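PDB 3EUA: putative fructose-aminoacid-6-phosphate deglycase from Bacillus subtilis, which catalyses the conversion of fructosamine 6-phosphates to glucose 6-phosphate and a free amino acid. Local coordinates for residues V46-S51 with V145-L149; N182-A187 with S305-L310. Residues are numbered along the deposited sequence.

Contact 1 of 2, residues V46-S51 with V145-L149; sequences VFDRES and VFGTL
L149 (m, t) lies with CD2 over one face of the F47 ring, 4.2 Å from its centroid and 23° off the normal, while its CD1 reaches V46 CG1 at 3.9 Å and E50 CB at 3.7 Å. Both backbones are helical; 46-50 is the C-terminal part of its helix, which S51 leaves with psi 120°. The axes run roughly parallel (-27°), 11.2 Å apart, with F47 level with V145 (CA to CA 8.1 Å) and S51 with L149 (6.9 Å). At this separation side chains alone meet. F47, chi1 -98°, swings its ring across, CE1 meeting V145 CG1 at 3.8 Å; V46 (t) sends CG1 over the face of F146 (m), 4.2 Å from the centroid. S51 CB closes on L149 CD2 at 3.7 Å. The pair flanks the parallel sheet of the first SIS domain, F47 touching V28 and V145 F30 on strand 27-32. No hydrogen bond crosses; E50 turns its carboxylate to N155, K157 and Y293, leaving apolar packing and two CH-pi contacts.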
loop_
_atom_site.group_PDB
_atom_site.type_symbol
_atom_site.label_atom_id
_atom_site.label_comp_id
_atom_site.label_asym_id
_atom_site.label_seq_id
_atom_site.Cartn_x
_atom_site.Cartn_y
_atom_site.Cartn_z
ATOM N N VAL A 46 14.395 1.217 -2.898
ATOM C CA VAL A 46 15.677 1.426 -3.570
ATOM C C VAL A 46 15.495 2.330 -4.781
ATOM O O VAL A 46 16.185 3.338 -4.929
ATOM C CB VAL A 46 16.359 0.072 -3.978
ATOM C CG1 VAL A 46 17.583 0.288 -4.869
ATOM C CG2 VAL A 46 16.775 -0.723 -2.728
ATOM N N PHE A 47 14.565 1.991 -5.657
ATOM C CA PHE A 47 14.304 2.843 -6.814
ATOM C C PHE A 47 13.951 4.267 -6.428
ATOM O O PHE A 47 14.421 5.210 -7.067
ATOM C CB PHE A 47 13.205 2.269 -7.732
ATOM C CG PHE A 47 13.744 1.541 -8.897
ATOM C CD1 PHE A 47 14.188 0.241 -8.786
ATOM C CD2 PHE A 47 13.867 2.189 -10.126
ATOM C CE1 PHE A 47 14.727 -0.422 -9.885
ATOM C CE2 PHE A 47 14.395 1.523 -11.213
ATOM C CZ PHE A 47 14.838 0.223 -11.083
ATOM N N ASP A 48 13.130 4.440 -5.398
ATOM C CA ASP A 48 12.763 5.802 -4.958
ATOM C C ASP A 48 13.954 6.622 -4.493
ATOM O O ASP A 48 14.014 7.811 -4.752
ATOM C CB ASP A 48 11.670 5.785 -3.866
ATOM C CG ASP A 48 10.296 5.436 -4.414
ATOM O OD1 ASP A 48 10.085 5.467 -5.657
ATOM O OD2 ASP A 48 9.404 5.145 -3.597
ATOM N N ARG A 49 14.896 5.981 -3.813
ATOM C CA ARG A 49 16.105 6.664 -3.314
ATOM C C ARG A 49 17.256 6.776 -4.328
ATOM O O ARG A 49 18.109 7.665 -4.206
ATOM C CB ARG A 49 16.618 5.907 -2.093
ATOM C CG ARG A 49 15.781 6.069 -0.856
ATOM C CD ARG A 49 16.260 7.216 0.026
ATOM N NE ARG A 49 16.402 8.488 -0.670
ATOM C CZ ARG A 49 17.534 9.119 -0.975
ATOM N NH1 ARG A 49 18.737 8.648 -0.651
ATOM N NH2 ARG A 49 17.459 10.290 -1.593
ATOM N N GLU A 50 17.279 5.880 -5.323
ATOM C CA GLU A 50 18.386 5.819 -6.276
ATOM C C GLU A 50 18.152 6.215 -7.724
ATOM O O GLU A 50 19.087 6.705 -8.370
ATOM C CB GLU A 50 18.894 4.379 -6.330
ATOM C CG GLU A 50 19.427 3.871 -4.996
ATOM C CD GLU A 50 20.701 4.594 -4.573
ATOM O OE1 GLU A 50 21.498 5.020 -5.437
ATOM O OE2 GLU A 50 20.898 4.712 -3.347
ATOM N N SER A 51 16.949 5.970 -8.242
ATOM C CA SER A 51 16.700 6.215 -9.654
ATOM C C SER A 51 16.307 7.639 -9.957
ATOM O O SER A 51 15.290 8.127 -9.505
ATOM C CB SER A 51 15.630 5.268 -10.207
ATOM O OG SER A 51 15.431 5.554 -11.582
ATOM N N VAL A 145 17.773 -5.560 -9.528
ATOM C CA VAL A 145 17.475 -4.152 -9.235
ATOM C C VAL A 145 18.725 -3.265 -9.254
ATOM O O VAL A 145 18.769 -2.283 -9.996
ATOM C CB VAL A 145 16.694 -4.034 -7.906
ATOM C CG1 VAL A 145 16.603 -2.605 -7.383
ATOM C CG2 VAL A 145 15.314 -4.626 -8.115
ATOM N N PHE A 146 19.744 -3.615 -8.481
ATOM C CA PHE A 146 20.976 -2.804 -8.477
ATOM C C PHE A 146 21.720 -2.899 -9.791
ATOM O O PHE A 146 22.368 -1.939 -10.211
ATOM C CB PHE A 146 21.902 -3.165 -7.322
ATOM C CG PHE A 146 21.415 -2.640 -5.985
ATOM C CD1 PHE A 146 21.744 -1.361 -5.561
ATOM C CD2 PHE A 146 20.620 -3.418 -5.174
ATOM C CE1 PHE A 146 21.264 -0.880 -4.345
ATOM C CE2 PHE A 146 20.157 -2.945 -3.968
ATOM C CZ PHE A 146 20.480 -1.673 -3.561
ATOM N N GLY A 147 21.623 -4.057 -10.433
ATOM C CA GLY A 147 22.231 -4.254 -11.742
ATOM C C GLY A 147 21.590 -3.342 -12.773
ATOM O O GLY A 147 22.291 -2.758 -13.565
ATOM N N THR A 148 20.254 -3.273 -12.770
ATOM C CA THR A 148 19.471 -2.432 -13.699
ATOM C C THR A 148 19.853 -0.963 -13.541
ATOM O O THR A 148 20.107 -0.274 -14.528
ATOM C CB THR A 148 17.967 -2.693 -13.494
ATOM O OG1 THR A 148 17.675 -4.055 -13.880
ATOM C CG2 THR A 148 17.115 -1.722 -14.327
ATOM N N LEU A 149 19.954 -0.508 -12.294
ATOM C CA LEU A 149 20.355 0.870 -12.000
ATOM C C LEU A 149 21.807 1.125 -12.430
ATOM O O LEU A 149 22.130 2.209 -12.895
ATOM C CB LEU A 149 20.180 1.179 -10.507
ATOM C CG LEU A 149 18.757 1.345 -9.992
ATOM C CD1 LEU A 149 18.694 1.404 -8.440
ATOM C CD2 LEU A 149 18.125 2.568 -10.606
#

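Contact 2 of 2, residues N182-A187 with S305-L310; sequences NAKQFA and SYADEL
The Y306 side chain, chi1 m (-80°) and chi2 53°, lays its ring flat against the backbone of the facing helix: A183 CA sits 3.9 Å from the ring centroid, only 9° off the normal, a CH-pi contact, with A183 CB 3.8 Å from Y306 CD1. Segments 182-187 and 305-310 are both fully helical, their axes 7.9 Å apart at closest approach and inclined at 45° (signed -45°). A183 pairs with Y306 (CA to CA 4.4 Å) and A187 with L310 (4.1 Å); these two alanines, one turn apart, let the helices approach closely, and A187 CB comes within 3.3 Å of E309 O. F186, chi1 t (164°) and chi2 80°, brings CG to 3.6 Å from Y306 CD2; the rings meet obliquely, centroids 5.3 Å apart and planes at 47°. L310 (t, p) extends CD2 to 3.9 Å from F186 CE2. On the more exposed flank, K184 runs out as m, t, t and bends at chi4 (m), placing NZ 3.2 Å from E309 OE2 in a salt bridge, for which E309 adopts m, m; E309 CB lies 3.5 Å from A183 O. This close helix pair belongs to the second SIS domain, where F186 and Y306 rest on T274 of strand 273-277, and Y306 and A307 touch Y211 of helix 205-220.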
loop_
_atom_site.group_PDB
_atom_site.type_symbol
_atom_site.label_atom_id
_atom_site.label_comp_id
_atom_site.label_asym_id
_atom_site.label_seq_id
_atom_site.Cartn_x
_atom_site.Cartn_y
_atom_site.Cartn_z
ATOM N N ASN A 182 14.376 -15.436 22.131
ATOM C CA ASN A 182 13.261 -14.525 21.866
ATOM C C ASN A 182 12.194 -15.156 21.005
ATOM O O ASN A 182 11.017 -14.861 21.184
ATOM C CB ASN A 182 13.730 -13.236 21.210
ATOM C CG ASN A 182 14.534 -12.363 22.157
ATOM O OD1 ASN A 182 14.517 -12.574 23.379
ATOM N ND2 ASN A 182 15.245 -11.379 21.606
ATOM N N ALA A 183 12.600 -15.967 20.038
ATOM C CA ALA A 183 11.667 -16.662 19.164
ATOM C C ALA A 183 10.794 -17.630 19.980
ATOM O O ALA A 183 9.572 -17.684 19.822
ATOM C CB ALA A 183 12.427 -17.403 18.088
ATOM N N LYS A 184 11.444 -18.377 20.869
ATOM C CA LYS A 184 10.718 -19.318 21.725
ATOM C C LYS A 184 9.774 -18.580 22.650
ATOM O O LYS A 184 8.650 -19.008 22.832
ATOM C CB LYS A 184 11.675 -20.199 22.543
ATOM C CG LYS A 184 12.554 -21.088 21.695
ATOM C CD LYS A 184 13.380 -22.074 22.545
ATOM C CE LYS A 184 14.485 -22.742 21.736
ATOM N NZ LYS A 184 13.989 -23.541 20.542
ATOM N N GLN A 185 10.231 -17.476 23.221
ATOM C CA GLN A 185 9.419 -16.683 24.121
ATOM C C GLN A 185 8.210 -16.122 23.415
ATOM O O GLN A 185 7.099 -16.097 23.973
ATOM C CB GLN A 185 10.293 -15.564 24.643
ATOM C CG GLN A 185 9.686 -14.654 25.686
ATOM C CD GLN A 185 10.743 -13.687 26.215
ATOM O OE1 GLN A 185 11.534 -13.137 25.442
ATOM N NE2 GLN A 185 10.755 -13.473 27.525
ATOM N N PHE A 186 8.429 -15.654 22.194
ATOM C CA PHE A 186 7.348 -15.122 21.391
ATOM C C PHE A 186 6.274 -16.201 21.178
ATOM O O PHE A 186 5.087 -15.942 21.360
ATOM C CB PHE A 186 7.910 -14.606 20.075
ATOM C CG PHE A 186 6.878 -14.391 19.029
ATOM C CD1 PHE A 186 6.104 -13.258 19.039
ATOM C CD2 PHE A 186 6.697 -15.323 18.009
ATOM C CE1 PHE A 186 5.150 -13.055 18.076
ATOM C CE2 PHE A 186 5.743 -15.135 17.045
ATOM C CZ PHE A 186 4.955 -13.989 17.083
ATOM N N ALA A 187 6.699 -17.407 20.807
ATOM C CA ALA A 187 5.766 -18.492 20.563
ATOM C C ALA A 187 4.912 -18.821 21.802
ATOM O O ALA A 187 3.694 -18.974 21.698
ATOM C CB ALA A 187 6.527 -19.719 20.083
ATOM N N SER A 305 12.203 -17.494 11.973
ATOM C CA SER A 305 12.486 -18.357 13.114
ATOM C C SER A 305 11.385 -18.205 14.169
ATOM O O SER A 305 11.034 -19.166 14.855
ATOM C CB SER A 305 13.884 -18.072 13.671
ATOM O OG SER A 305 13.967 -16.784 14.240
ATOM N N TYR A 306 10.819 -16.995 14.272
ATOM C CA TYR A 306 9.725 -16.727 15.195
ATOM C C TYR A 306 8.506 -17.520 14.732
ATOM O O TYR A 306 7.821 -18.123 15.555
ATOM C CB TYR A 306 9.396 -15.231 15.276
ATOM C CG TYR A 306 10.295 -14.364 16.159
ATOM C CD1 TYR A 306 11.676 -14.351 16.008
ATOM C CD2 TYR A 306 9.737 -13.498 17.107
ATOM C CE1 TYR A 306 12.483 -13.542 16.798
ATOM C CE2 TYR A 306 10.531 -12.681 17.896
ATOM C CZ TYR A 306 11.903 -12.700 17.740
ATOM O OH TYR A 306 12.685 -11.877 18.538
ATOM N N ALA A 307 8.264 -17.526 13.423
ATOM C CA ALA A 307 7.147 -18.266 12.811
ATOM C C ALA A 307 7.243 -19.763 13.080
ATOM O O ALA A 307 6.249 -20.392 13.432
ATOM C CB ALA A 307 7.093 -17.986 11.297
ATOM N N ASP A 308 8.444 -20.319 12.923
ATOM C CA ASP A 308 8.706 -21.743 13.162
ATOM C C ASP A 308 8.372 -22.157 14.579
ATOM O O ASP A 308 7.713 -23.186 14.771
ATOM C CB ASP A 308 10.171 -22.103 12.841
ATOM C CG ASP A 308 10.481 -22.101 11.334
ATOM O OD1 ASP A 308 9.561 -22.262 10.480
ATOM O OD2 ASP A 308 11.686 -21.996 10.996
ATOM N N GLU A 309 8.799 -21.343 15.552
ATOM C CA GLU A 309 8.503 -21.588 16.967
ATOM C C GLU A 309 6.999 -21.484 17.290
ATOM O O GLU A 309 6.449 -22.281 18.071
ATOM C CB GLU A 309 9.262 -20.595 17.868
ATOM C CG GLU A 309 10.770 -20.706 17.856
ATOM C CD GLU A 309 11.307 -22.033 18.405
ATOM O OE1 GLU A 309 10.633 -22.718 19.213
ATOM O OE2 GLU A 309 12.439 -22.388 18.042
ATOM N N LEU A 310 6.359 -20.481 16.700
ATOM C CA LEU A 310 4.943 -20.240 16.900
ATOM C C LEU A 310 4.135 -21.421 16.376
ATOM O O LEU A 310 3.249 -21.916 17.078
ATOM C CB LEU A 310 4.537 -18.937 16.205
ATOM C CG LEU A 310 3.097 -18.490 16.373
ATOM C CD1 LEU A 310 2.716 -18.251 17.836
ATOM C CD2 LEU A 310 2.831 -17.225 15.525
#

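Overall arrangement
Contact 1 closes before contact 2 opens, and the two lie on opposite sides of the chain's centre, 34 Å between centres and about 23 Å between nearest atoms. Each belongs to a different SIS domain: contact 1 flanks the parallel sheet of the first, contact 2 that of the second. The chain passes from one to the other through consecutive helices, 137-153 and the long 158-190. Helix 288-313 also links the halves, carrying segment 305-310 and, nearer its start, Y293, which touches V46 and hydrogen-bonds E50. Contact 1 adjoins the second subunit, whose R67 forms a salt bridge and whose Y59 a hydrogen bond with D48; contact 2 touches no other chain of the pair considered; the enzyme is a homooctamer.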